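PDB 6AHI: cysteine synthase from Helicobacter pylori, which uses pyridoxal 5'-phosphate to make L-cysteine and acetate from O-acetyl-L-serine and hydrogen sulfide, and also acts as an O-acetylserine-dependent cystathionine beta-synthase. Local coordinates for residues T173-G178 / G187-L192. Residues are numbered along the deposited sequence; the frame is centred on the assembly and turned at random.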
ATOM      1  N   THR A 173      27.779  -6.248   5.612  1.00 18.79           N
ATOM      2  CA  THR A 173      28.567  -6.174   6.806  1.00 19.50           C
ATOM      3  C   THR A 173      27.705  -6.574   8.017  1.00 20.71           C
ATOM      4  O   THR A 173      28.187  -7.228   8.953  1.00 21.02           O
ATOM      5  CB  THR A 173      29.105  -4.753   7.015  1.00 19.27           C
ATOM      6  OG1 THR A 173      29.647  -4.261   5.782  1.00 18.73           O
ATOM      7  CG2 THR A 173      30.134  -4.694   8.117  1.00 20.20           C
ATOM      8  N   SER A 174      26.436  -6.168   7.988  1.00 20.71           N
ATOM      9  CA  SER A 174      25.555  -6.321   9.111  1.00 21.49           C
ATOM     10  C   SER A 174      24.100  -6.474   8.629  1.00 20.91           C
ATOM     11  O   SER A 174      23.677  -5.911   7.610  1.00 19.02           O
ATOM     12  CB  SER A 174      25.722  -5.131  10.042  1.00 23.91           C
ATOM     13  OG  SER A 174      24.887  -5.305  11.198  1.00 28.76           O
ATOM     14  N   PHE A 175      23.324  -7.213   9.437  1.00 20.75           N
ATOM     15  CA  PHE A 175      21.901  -7.394   9.318  1.00 20.01           C
ATOM     16  C   PHE A 175      21.250  -6.951  10.631  1.00 20.67           C
ATOM     17  O   PHE A 175      21.561  -7.456  11.696  1.00 20.99           O
ATOM     18  CB  PHE A 175      21.551  -8.843   9.003  1.00 21.19           C
ATOM     19  CG  PHE A 175      20.075  -9.165   8.980  1.00 22.11           C
ATOM     20  CD1 PHE A 175      19.197  -8.375   8.251  1.00 21.29           C
ATOM     21  CD2 PHE A 175      19.559 -10.242   9.695  1.00 22.89           C
ATOM     22  CE1 PHE A 175      17.844  -8.667   8.216  1.00 22.03           C
ATOM     23  CE2 PHE A 175      18.205 -10.524   9.658  1.00 23.96           C
ATOM     24  CZ  PHE A 175      17.350  -9.743   8.920  1.00 22.94           C
ATOM     25  N   VAL A 176      20.361  -5.973  10.514  1.00 20.48           N
ATOM     26  CA  VAL A 176      19.708  -5.327  11.608  1.00 22.97           C
ATOM     27  C   VAL A 176      18.207  -5.470  11.386  1.00 23.42           C
ATOM     28  O   VAL A 176      17.719  -4.981  10.363  1.00 23.60           O
ATOM     29  CB  VAL A 176      20.093  -3.834  11.648  1.00 22.28           C
ATOM     30  CG1 VAL A 176      19.364  -3.104  12.762  1.00 22.77           C
ATOM     31  CG2 VAL A 176      21.606  -3.650  11.750  1.00 21.92           C
ATOM     32  N   ALA A 177      17.479  -6.085  12.336  1.00 23.81           N
ATOM     33  CA  ALA A 177      16.049  -6.294  12.129  1.00 24.17           C
ATOM     34  C   ALA A 177      15.309  -6.322  13.470  1.00 25.27           C
ATOM     35  O   ALA A 177      15.858  -6.813  14.472  1.00 24.66           O
ATOM     36  CB  ALA A 177      15.805  -7.575  11.362  1.00 24.76           C
ATOM     37  N   GLY A 178      14.100  -5.769  13.460  1.00 24.01           N
ATOM     38  CA  GLY A 178      13.190  -5.802  14.594  1.00 25.51           C
ATOM     39  C   GLY A 178      12.761  -7.228  14.929  1.00 26.62           C
ATOM     40  O   GLY A 178      12.628  -8.086  14.043  1.00 25.53           O
ATOM     41  N   GLY A 187      15.192 -16.339  10.783  1.00 28.71           N
ATOM     42  CA  GLY A 187      15.158 -17.032   9.498  1.00 29.09           C
ATOM     43  C   GLY A 187      16.130 -16.423   8.486  1.00 27.73           C
ATOM     44  O   GLY A 187      16.907 -17.130   7.804  1.00 28.06           O
ATOM     45  N   THR A 188      16.080 -15.103   8.404  1.00 26.51           N
ATOM     46  CA  THR A 188      16.884 -14.331   7.500  1.00 25.59           C
ATOM     47  C   THR A 188      18.347 -14.426   7.941  1.00 25.16           C
ATOM     48  O   THR A 188      19.217 -14.644   7.100  1.00 23.90           O
ATOM     49  CB  THR A 188      16.413 -12.879   7.412  1.00 24.26           C
ATOM     50  OG1 THR A 188      15.026 -12.863   7.111  1.00 25.51           O
ATOM     51  CG2 THR A 188      17.137 -12.086   6.340  1.00 24.03           C
ATOM     52  N   ALA A 189      18.602 -14.297   9.251  1.00 25.22           N
ATOM     53  CA  ALA A 189      19.947 -14.324   9.775  1.00 26.26           C
ATOM     54  C   ALA A 189      20.621 -15.665   9.484  1.00 28.67           C
ATOM     55  O   ALA A 189      21.819 -15.714   9.140  1.00 30.94           O
ATOM     56  CB  ALA A 189      19.953 -14.025  11.247  1.00 27.78           C
ATOM     57  N   ARG A 190      19.870 -16.750   9.654  1.00 31.34           N
ATOM     58  CA  ARG A 190      20.418 -18.108   9.421  1.00 32.64           C
ATOM     59  C   ARG A 190      20.906 -18.212   7.983  1.00 31.04           C
ATOM     60  O   ARG A 190      21.993 -18.675   7.762  1.00 31.21           O
ATOM     61  CB  ARG A 190      19.339 -19.166   9.644  1.00 35.74           C
ATOM     62  CG  ARG A 190      19.813 -20.589   9.397  1.00 40.41           C
ATOM     63  CD  ARG A 190      18.785 -21.671   9.656  1.00 44.35           C
ATOM     64  NE  ARG A 190      17.628 -21.200  10.401  1.00 49.14           N
ATOM     65  CZ  ARG A 190      17.670 -20.495  11.530  1.00 51.80           C
ATOM     66  NH2 ARG A 190      16.671 -19.722  11.890  1.00 55.52           N
ATOM     67  N   TYR A 191      20.078 -17.790   7.049  1.00 30.19           N
ATOM     68  CA  TYR A 191      20.428 -17.853   5.611  1.00 29.36           C
ATOM     69  C   TYR A 191      21.631 -16.959   5.269  1.00 27.68           C
ATOM     70  O   TYR A 191      22.527 -17.392   4.548  1.00 28.24           O
ATOM     71  CB  TYR A 191      19.252 -17.438   4.731  1.00 29.83           C
ATOM     72  CG  TYR A 191      19.521 -17.631   3.259  1.00 30.85           C
ATOM     73  CD1 TYR A 191      19.311 -18.854   2.636  1.00 33.93           C
ATOM     74  CD2 TYR A 191      20.039 -16.604   2.505  1.00 30.25           C
ATOM     75  CE1 TYR A 191      19.578 -19.034   1.291  1.00 35.31           C
ATOM     76  CE2 TYR A 191      20.317 -16.762   1.159  1.00 30.93           C
ATOM     77  CZ  TYR A 191      20.056 -17.968   0.545  1.00 33.62           C
ATOM     78  OH  TYR A 191      20.305 -18.111  -0.787  1.00 36.23           O
ATOM     79  N   LEU A 192      21.643 -15.731   5.782  1.00 25.40           N
ATOM     80  CA  LEU A 192      22.745 -14.779   5.535  1.00 25.03           C
ATOM     81  C   LEU A 192      24.062 -15.298   6.131  1.00 26.99           C
ATOM     82  O   LEU A 192      25.127 -15.192   5.496  1.00 25.14           O
ATOM     83  CB  LEU A 192      22.381 -13.413   6.105  1.00 24.70           C
ATOM     84  CG  LEU A 192      21.226 -12.684   5.411  1.00 24.28           C
ATOM     85  CD1 LEU A 192      20.924 -11.385   6.101  1.00 24.05           C
ATOM     86  CD2 LEU A 192      21.505 -12.396   3.943  1.00 25.15           C
TER
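With its CG trans to the backbone N (chi1 175°), Phe175 sends its ring out from strand 174-178 to helix 183-195, where Leu192, Thr188 and Ala189 receive it. Leu192, its CG set beside its own backbone N and its CD1 extended (chi2 177°), reaches across to the strand and lays that methyl over one face of the ring. The result is a CH-pi contact, CD1 lying 4.1 Å from the ring centroid of Phe175 and displaced toward the CB end, so that the nearest ring atom is CG, 3.7 Å from Leu192 CD1.

The far end of the ring meets Thr188, one turn earlier. Phe175 CZ comes to 3.5 Å from Thr188 CG2, the methyl approaching the ring obliquely, and Thr188 CB touches the same ring atom almost as closely, 3.6 Å from Phe175 CZ. The rotamer that turns this methyl to the phenyl ring places OG1 beside the backbone N of Thr188, and OG1 is hydrogen-bonded to the carbonyl of Thr184 within the helix; the apolar branch thus faces the ring while the buried hydroxyl is satisfied. Between these two residues, Ala189 adds its methyl at 4.1 Å from Phe175 CD2, and its backbone N lies 3.8 Å from Phe175 CE2, oblique to the ring. The side-chain contact between strand and helix is apolar, built round one phenyl ring.

Leu289 and Ile291 of the adjacent strand 287-292 also touch Phe175, and Leu289 reaches Leu192 as well, extending the hydrophobic layer between the helix and the sheet. The axes of 174-178 and 187-192 approach to 9.8 Å and run nearly antiparallel (170°). This is the strand-to-helix packing of a beta-alpha-beta unit, completed by strand 200-206, in the Rossmann-like alpha/beta fold of this pyridoxal-phosphate enzyme; the glycine-rich Gly180 to Thr184, running from the loop after the strand into the first turn of the helix, probably binds the cofactor.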